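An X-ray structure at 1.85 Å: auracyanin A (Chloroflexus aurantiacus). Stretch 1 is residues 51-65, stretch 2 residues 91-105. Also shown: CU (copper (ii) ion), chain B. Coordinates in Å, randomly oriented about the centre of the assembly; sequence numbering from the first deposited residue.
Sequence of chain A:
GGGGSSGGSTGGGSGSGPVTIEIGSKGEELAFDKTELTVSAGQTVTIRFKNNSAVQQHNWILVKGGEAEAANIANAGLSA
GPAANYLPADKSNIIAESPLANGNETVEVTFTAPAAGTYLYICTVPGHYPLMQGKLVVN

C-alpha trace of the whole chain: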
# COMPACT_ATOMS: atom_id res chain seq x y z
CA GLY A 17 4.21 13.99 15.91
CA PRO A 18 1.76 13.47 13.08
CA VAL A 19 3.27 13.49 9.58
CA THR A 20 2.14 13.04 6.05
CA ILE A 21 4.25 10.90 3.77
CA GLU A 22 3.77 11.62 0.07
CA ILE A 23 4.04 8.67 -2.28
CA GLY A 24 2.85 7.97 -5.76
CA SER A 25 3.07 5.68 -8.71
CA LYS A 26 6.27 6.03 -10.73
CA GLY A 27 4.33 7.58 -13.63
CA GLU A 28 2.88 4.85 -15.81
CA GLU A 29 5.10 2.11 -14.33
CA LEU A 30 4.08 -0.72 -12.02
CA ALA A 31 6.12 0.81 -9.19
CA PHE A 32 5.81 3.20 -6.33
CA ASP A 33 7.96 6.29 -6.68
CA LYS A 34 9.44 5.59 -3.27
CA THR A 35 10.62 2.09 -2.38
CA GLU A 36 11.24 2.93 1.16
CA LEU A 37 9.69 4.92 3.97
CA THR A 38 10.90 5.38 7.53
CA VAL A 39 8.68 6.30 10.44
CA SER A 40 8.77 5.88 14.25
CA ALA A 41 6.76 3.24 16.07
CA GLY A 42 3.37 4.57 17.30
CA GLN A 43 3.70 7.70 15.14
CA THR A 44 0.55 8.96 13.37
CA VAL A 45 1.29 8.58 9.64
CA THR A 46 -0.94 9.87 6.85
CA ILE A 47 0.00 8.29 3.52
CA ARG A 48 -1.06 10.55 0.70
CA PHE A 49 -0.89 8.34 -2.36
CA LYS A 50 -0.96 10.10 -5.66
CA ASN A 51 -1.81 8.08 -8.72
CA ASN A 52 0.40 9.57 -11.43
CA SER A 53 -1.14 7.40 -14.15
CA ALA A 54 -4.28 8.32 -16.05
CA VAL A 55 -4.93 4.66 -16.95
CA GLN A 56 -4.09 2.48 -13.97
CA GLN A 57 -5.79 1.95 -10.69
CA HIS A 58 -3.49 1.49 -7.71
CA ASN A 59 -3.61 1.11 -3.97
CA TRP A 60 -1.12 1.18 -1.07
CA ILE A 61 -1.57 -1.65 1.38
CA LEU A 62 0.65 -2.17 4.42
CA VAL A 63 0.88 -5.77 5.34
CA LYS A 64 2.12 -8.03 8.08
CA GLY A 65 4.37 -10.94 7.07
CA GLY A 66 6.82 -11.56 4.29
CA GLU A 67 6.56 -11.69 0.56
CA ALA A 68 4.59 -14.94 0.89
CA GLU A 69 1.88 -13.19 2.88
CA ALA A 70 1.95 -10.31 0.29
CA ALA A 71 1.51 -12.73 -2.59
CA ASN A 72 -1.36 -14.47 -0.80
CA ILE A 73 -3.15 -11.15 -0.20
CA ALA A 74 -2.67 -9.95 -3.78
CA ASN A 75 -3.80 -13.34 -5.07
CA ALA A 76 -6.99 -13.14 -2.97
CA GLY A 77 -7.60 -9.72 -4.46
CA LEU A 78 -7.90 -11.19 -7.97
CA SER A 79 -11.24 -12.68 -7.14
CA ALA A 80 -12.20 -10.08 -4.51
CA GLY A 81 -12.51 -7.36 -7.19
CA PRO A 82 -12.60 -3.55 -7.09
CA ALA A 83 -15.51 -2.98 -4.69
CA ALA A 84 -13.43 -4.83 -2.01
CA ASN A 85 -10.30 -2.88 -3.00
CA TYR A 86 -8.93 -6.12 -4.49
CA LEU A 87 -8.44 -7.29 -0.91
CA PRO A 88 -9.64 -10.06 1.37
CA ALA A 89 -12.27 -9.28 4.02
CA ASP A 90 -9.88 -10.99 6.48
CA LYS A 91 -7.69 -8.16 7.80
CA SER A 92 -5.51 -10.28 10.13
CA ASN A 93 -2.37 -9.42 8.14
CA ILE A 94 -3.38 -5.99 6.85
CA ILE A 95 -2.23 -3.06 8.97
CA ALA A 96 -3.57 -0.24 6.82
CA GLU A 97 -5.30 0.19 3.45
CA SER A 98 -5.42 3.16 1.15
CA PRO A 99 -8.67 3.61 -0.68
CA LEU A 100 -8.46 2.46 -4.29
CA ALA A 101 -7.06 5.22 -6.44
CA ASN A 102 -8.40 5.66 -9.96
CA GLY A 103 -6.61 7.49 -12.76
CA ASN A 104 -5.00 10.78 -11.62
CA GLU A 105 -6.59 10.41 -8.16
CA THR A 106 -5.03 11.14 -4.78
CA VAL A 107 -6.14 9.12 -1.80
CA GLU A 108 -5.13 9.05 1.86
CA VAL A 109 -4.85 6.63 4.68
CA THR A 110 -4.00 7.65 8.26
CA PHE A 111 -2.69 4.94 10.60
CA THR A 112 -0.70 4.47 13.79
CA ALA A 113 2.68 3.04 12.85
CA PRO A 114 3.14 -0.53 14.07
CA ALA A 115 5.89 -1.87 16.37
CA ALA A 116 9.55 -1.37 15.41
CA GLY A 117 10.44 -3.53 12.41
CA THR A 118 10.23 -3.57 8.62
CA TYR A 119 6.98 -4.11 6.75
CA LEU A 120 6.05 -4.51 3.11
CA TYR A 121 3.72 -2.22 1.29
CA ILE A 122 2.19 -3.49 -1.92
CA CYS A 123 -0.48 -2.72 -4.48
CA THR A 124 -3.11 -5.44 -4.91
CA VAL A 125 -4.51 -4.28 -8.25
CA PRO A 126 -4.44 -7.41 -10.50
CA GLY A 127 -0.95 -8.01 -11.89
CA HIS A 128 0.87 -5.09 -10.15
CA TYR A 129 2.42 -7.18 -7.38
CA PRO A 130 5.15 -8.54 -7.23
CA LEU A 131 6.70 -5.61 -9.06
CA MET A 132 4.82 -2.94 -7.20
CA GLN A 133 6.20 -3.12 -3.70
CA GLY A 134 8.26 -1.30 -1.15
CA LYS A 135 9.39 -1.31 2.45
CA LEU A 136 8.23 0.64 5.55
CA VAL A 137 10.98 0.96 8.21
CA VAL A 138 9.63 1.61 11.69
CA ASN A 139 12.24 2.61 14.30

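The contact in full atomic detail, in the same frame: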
# COMPACT_ATOMS: atom_id res chain seq x y z
N ASN A 51 -1.88 8.86 -7.50
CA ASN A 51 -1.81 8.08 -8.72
C ASN A 51 -1.37 8.97 -9.86
O ASN A 51 -2.12 9.82 -10.32
CB ASN A 51 -3.17 7.43 -9.05
CG ASN A 51 -3.06 6.40 -10.13
OD1 ASN A 51 -2.00 6.28 -10.75
ND2 ASN A 51 -4.11 5.63 -10.33
N ASN A 52 -0.15 8.77 -10.34
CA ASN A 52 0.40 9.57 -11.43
C ASN A 52 0.14 8.98 -12.81
O ASN A 52 0.72 9.41 -13.80
CB ASN A 52 1.90 9.74 -11.21
CG ASN A 52 2.19 10.61 -10.02
OD1 ASN A 52 1.72 11.74 -9.97
ND2 ASN A 52 2.96 10.11 -9.04
N SER A 53 -0.70 7.95 -12.87
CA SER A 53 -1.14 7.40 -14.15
C SER A 53 -2.59 7.79 -14.37
O SER A 53 -3.39 7.87 -13.42
CB SER A 53 -1.04 5.88 -14.16
OG SER A 53 -1.64 5.31 -15.33
N ALA A 54 -2.93 8.00 -15.63
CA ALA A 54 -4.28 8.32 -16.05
C ALA A 54 -5.05 7.04 -16.33
O ALA A 54 -6.25 7.06 -16.45
CB ALA A 54 -4.22 9.17 -17.31
N VAL A 55 -4.35 5.90 -16.39
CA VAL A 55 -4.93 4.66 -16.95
C VAL A 55 -4.73 3.40 -16.09
O VAL A 55 -5.02 2.28 -16.52
CB VAL A 55 -4.38 4.43 -18.37
CG1 VAL A 55 -4.70 5.64 -19.26
CG2 VAL A 55 -2.87 4.18 -18.35
N GLN A 56 -4.27 3.58 -14.86
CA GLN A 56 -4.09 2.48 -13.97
C GLN A 56 -4.90 2.86 -12.77
O GLN A 56 -5.13 4.06 -12.53
CB GLN A 56 -2.63 2.38 -13.61
CG GLN A 56 -1.76 2.01 -14.75
CD GLN A 56 -1.82 0.53 -15.08
OE1 GLN A 56 -2.46 -0.26 -14.36
NE2 GLN A 56 -1.11 0.15 -16.11
N GLN A 57 -5.39 1.83 -12.08
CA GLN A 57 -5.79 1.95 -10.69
C GLN A 57 -4.64 1.43 -9.86
O GLN A 57 -3.93 0.57 -10.31
CB GLN A 57 -7.11 1.20 -10.36
CG GLN A 57 -7.28 -0.10 -11.07
CD GLN A 57 -8.53 -0.82 -10.73
OE1 GLN A 57 -9.31 -0.41 -9.87
NE2 GLN A 57 -8.75 -1.93 -11.42
N HIS A 58 -4.49 1.96 -8.66
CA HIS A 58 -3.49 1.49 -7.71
C HIS A 58 -4.05 1.62 -6.29
O HIS A 58 -4.85 2.50 -6.00
CB HIS A 58 -2.25 2.36 -7.73
CG HIS A 58 -1.46 2.30 -9.01
ND1 HIS A 58 -0.79 1.18 -9.44
CD2 HIS A 58 -1.23 3.25 -9.96
CE1 HIS A 58 -0.18 1.43 -10.58
NE2 HIS A 58 -0.41 2.70 -10.91
N ASN A 59 -3.45 0.85 -5.40
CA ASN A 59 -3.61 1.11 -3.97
C ASN A 59 -2.28 0.98 -3.25
O ASN A 59 -1.25 0.68 -3.87
CB ASN A 59 -4.74 0.26 -3.36
CG ASN A 59 -4.55 -1.23 -3.53
OD1 ASN A 59 -3.44 -1.68 -3.70
ND2 ASN A 59 -5.64 -2.01 -3.48
N TRP A 60 -2.31 1.27 -1.96
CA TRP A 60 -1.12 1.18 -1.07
C TRP A 60 -1.61 0.45 0.15
O TRP A 60 -2.43 0.99 0.88
CB TRP A 60 -0.62 2.56 -0.68
CG TRP A 60 0.62 2.57 0.17
CD1 TRP A 60 1.88 2.72 -0.26
CD2 TRP A 60 0.68 2.53 1.60
NE1 TRP A 60 2.77 2.67 0.80
CE2 TRP A 60 2.05 2.58 1.96
CE3 TRP A 60 -0.27 2.39 2.61
CZ2 TRP A 60 2.48 2.51 3.29
CZ3 TRP A 60 0.17 2.32 3.92
CH2 TRP A 60 1.53 2.41 4.25
N ILE A 61 -1.14 -0.78 0.31
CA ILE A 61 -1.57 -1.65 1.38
C ILE A 61 -0.34 -2.07 2.20
O ILE A 61 0.61 -2.65 1.68
CB ILE A 61 -2.26 -2.92 0.83
CG1 ILE A 61 -3.35 -2.57 -0.21
CG2 ILE A 61 -2.79 -3.81 1.94
CD1 ILE A 61 -4.51 -1.68 0.22
N LEU A 62 -0.41 -1.80 3.50
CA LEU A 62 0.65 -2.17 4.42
C LEU A 62 0.34 -3.48 5.07
O LEU A 62 -0.69 -3.62 5.73
CB LEU A 62 0.77 -1.12 5.51
CG LEU A 62 1.87 -1.28 6.55
CD1 LEU A 62 3.25 -1.28 5.90
CD2 LEU A 62 1.79 -0.14 7.50
N VAL A 63 1.21 -4.44 4.89
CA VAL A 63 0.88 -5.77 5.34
C VAL A 63 1.84 -6.26 6.39
O VAL A 63 2.93 -5.72 6.56
CB VAL A 63 0.81 -6.77 4.20
CG1 VAL A 63 -0.20 -6.30 3.15
CG2 VAL A 63 2.14 -6.95 3.63
N LYS A 64 1.39 -7.32 7.06
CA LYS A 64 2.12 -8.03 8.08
C LYS A 64 2.59 -9.33 7.42
O LYS A 64 1.81 -10.01 6.75
CB LYS A 64 1.14 -8.30 9.23
CG LYS A 64 1.71 -8.68 10.56
CD LYS A 64 0.60 -8.83 11.64
CE LYS A 64 1.18 -9.26 13.02
NZ LYS A 64 1.41 -10.73 13.13
N GLY A 65 3.86 -9.66 7.56
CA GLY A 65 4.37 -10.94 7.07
C GLY A 65 5.30 -10.69 5.91
O GLY A 65 5.52 -9.55 5.50
N LYS A 91 -8.70 -9.23 7.60
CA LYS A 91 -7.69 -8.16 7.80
C LYS A 91 -6.62 -8.54 8.83
O LYS A 91 -5.90 -7.67 9.34
CB LYS A 91 -8.37 -6.83 8.23
CG LYS A 91 -9.52 -6.36 7.33
CD LYS A 91 -9.10 -6.12 5.87
CE LYS A 91 -10.28 -5.71 5.00
NZ LYS A 91 -10.00 -5.66 3.53
N SER A 92 -6.48 -9.83 9.13
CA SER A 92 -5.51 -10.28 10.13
C SER A 92 -4.08 -9.82 9.81
O SER A 92 -3.33 -9.46 10.69
CB SER A 92 -5.59 -11.81 10.31
OG SER A 92 -6.91 -12.23 10.67
N ASN A 93 -3.72 -9.79 8.54
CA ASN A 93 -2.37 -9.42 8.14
C ASN A 93 -2.30 -8.11 7.33
O ASN A 93 -1.36 -7.88 6.59
CB ASN A 93 -1.76 -10.57 7.33
CG ASN A 93 -1.46 -11.77 8.19
OD1 ASN A 93 -0.73 -11.67 9.15
ND2 ASN A 93 -2.03 -12.91 7.84
N ILE A 94 -3.32 -7.28 7.47
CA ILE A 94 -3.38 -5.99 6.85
C ILE A 94 -3.37 -4.98 7.99
O ILE A 94 -4.27 -4.98 8.87
CB ILE A 94 -4.60 -5.87 5.91
CG1 ILE A 94 -4.41 -6.84 4.73
CG2 ILE A 94 -4.81 -4.47 5.41
CD1 ILE A 94 -5.69 -7.11 3.94
N ILE A 95 -2.38 -4.09 7.96
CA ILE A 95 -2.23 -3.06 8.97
C ILE A 95 -2.99 -1.80 8.58
O ILE A 95 -3.62 -1.14 9.44
CB ILE A 95 -0.75 -2.73 9.21
CG1 ILE A 95 -0.04 -3.98 9.77
CG2 ILE A 95 -0.63 -1.59 10.19
CD1 ILE A 95 1.45 -3.89 9.79
N ALA A 96 -2.88 -1.43 7.31
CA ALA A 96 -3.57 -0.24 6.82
C ALA A 96 -3.82 -0.39 5.33
O ALA A 96 -3.06 -1.09 4.64
CB ALA A 96 -2.73 0.99 7.12
N GLU A 97 -4.92 0.22 4.86
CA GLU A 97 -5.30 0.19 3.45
C GLU A 97 -5.65 1.56 2.94
O GLU A 97 -6.57 2.21 3.45
CB GLU A 97 -6.56 -0.65 3.19
CG GLU A 97 -6.64 -2.01 3.72
CD GLU A 97 -8.09 -2.56 3.64
OE1 GLU A 97 -8.97 -1.92 3.03
OE2 GLU A 97 -8.33 -3.65 4.18
N SER A 98 -4.96 1.99 1.88
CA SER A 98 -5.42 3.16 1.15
C SER A 98 -6.75 2.80 0.45
O SER A 98 -6.99 1.66 0.07
CB SER A 98 -4.40 3.66 0.14
OG SER A 98 -4.47 2.89 -1.03
N PRO A 99 -7.61 3.80 0.27
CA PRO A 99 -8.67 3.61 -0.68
C PRO A 99 -8.06 3.29 -2.05
O PRO A 99 -6.88 3.55 -2.28
CB PRO A 99 -9.33 5.00 -0.71
CG PRO A 99 -9.01 5.59 0.57
CD PRO A 99 -7.64 5.13 0.87
N LEU A 100 -8.87 2.74 -2.95
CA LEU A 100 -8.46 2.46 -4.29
C LEU A 100 -8.36 3.74 -5.09
O LEU A 100 -9.31 4.49 -5.16
CB LEU A 100 -9.47 1.55 -4.94
CG LEU A 100 -9.17 0.87 -6.27
CD1 LEU A 100 -7.90 0.08 -6.27
CD2 LEU A 100 -10.31 -0.06 -6.58
N ALA A 101 -7.23 3.97 -5.72
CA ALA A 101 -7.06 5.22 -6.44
C ALA A 101 -7.22 4.99 -7.93
O ALA A 101 -6.51 4.22 -8.54
CB ALA A 101 -5.76 5.84 -6.12
N ASN A 102 -8.21 5.66 -8.52
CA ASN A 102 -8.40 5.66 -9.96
C ASN A 102 -7.43 6.59 -10.64
O ASN A 102 -6.63 7.26 -9.98
CB ASN A 102 -9.85 6.02 -10.28
CG ASN A 102 -10.81 4.92 -9.85
OD1 ASN A 102 -10.46 3.74 -9.84
ND2 ASN A 102 -12.01 5.30 -9.49
N GLY A 103 -7.49 6.63 -11.97
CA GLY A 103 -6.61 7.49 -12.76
C GLY A 103 -6.51 8.93 -12.24
O GLY A 103 -7.53 9.56 -11.97
N ASN A 104 -5.28 9.42 -12.07
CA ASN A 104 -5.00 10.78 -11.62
C ASN A 104 -5.56 11.14 -10.24
O ASN A 104 -5.58 12.29 -9.88
CB ASN A 104 -5.42 11.79 -12.67
CG ASN A 104 -4.67 11.62 -13.98
OD1 ASN A 104 -5.27 11.56 -15.05
ND2 ASN A 104 -3.35 11.54 -13.90
N GLU A 105 -5.96 10.16 -9.45
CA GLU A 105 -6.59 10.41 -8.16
C GLU A 105 -5.58 10.38 -7.02
O GLU A 105 -4.64 9.60 -7.04
CB GLU A 105 -7.68 9.37 -7.92
CG GLU A 105 -8.49 9.57 -6.65
CD GLU A 105 -9.68 8.59 -6.48
OE1 GLU A 105 -9.85 7.62 -7.29
OE2 GLU A 105 -10.45 8.81 -5.51
CU CU B . -0.93 -0.73 -8.68

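The two stretches run antiparallel, and backbone pairing does most of the work, with side chains taking over where the pairing breaks. Strands 61-63 and 94-97 lie at 168°. Leu62 sits opposite Ala96 and uses both its polar backbone atoms: Leu62 N donates to Ala96 O at 3.0 Å, while Leu62 O accepts from Ile95 N at 2.8 Å and, weakly, from Ala96 N at 3.5 Å. One carbonyl thus serves two successive amides, the signature of the bulge that shifts the register by one before Val63 pairs with Ile94. Beyond it, Lys64 N reaches Asn93 O at 2.8 Å, just inside the type I turn from Lys91 to Ile94.

At the other end of the strand, Ser98 N donates to Trp60 O at 2.9 Å, but the return bond is made by a side chain: Trp60 N donates to Ser98 OG at 2.9 Å. That hydroxyl in turn donates to Pro99 O at 2.8 Å, so it is used both ways. The register then slips by one, and a single bridge restores reciprocal pairing, with His58 N to Ala101 O at 3.0 Å and Ala101 N to His58 O at 2.8 Å. The CB of His58 points away from stretch 2, and its ND1 binds copper at 2.1 Å: the backbone is anchored while the ring serves the metal.

Buried Asn51 organizes the loop end. Its N donates to Glu105 O (2.9 Å) and its OD1 accepts from Ser53 N (3.0 Å). Its ND2 donates to Gln56 O at 2.9 Å and makes weak bonds to Asn102 O (3.0 Å) and Ala101 O (3.3 Å). Asn104 N closes the region on Ser53 O at 2.8 Å. Gly103 is tightly placed: an ideal CB there would lie 2.4 Å from Ala54 O, a clash.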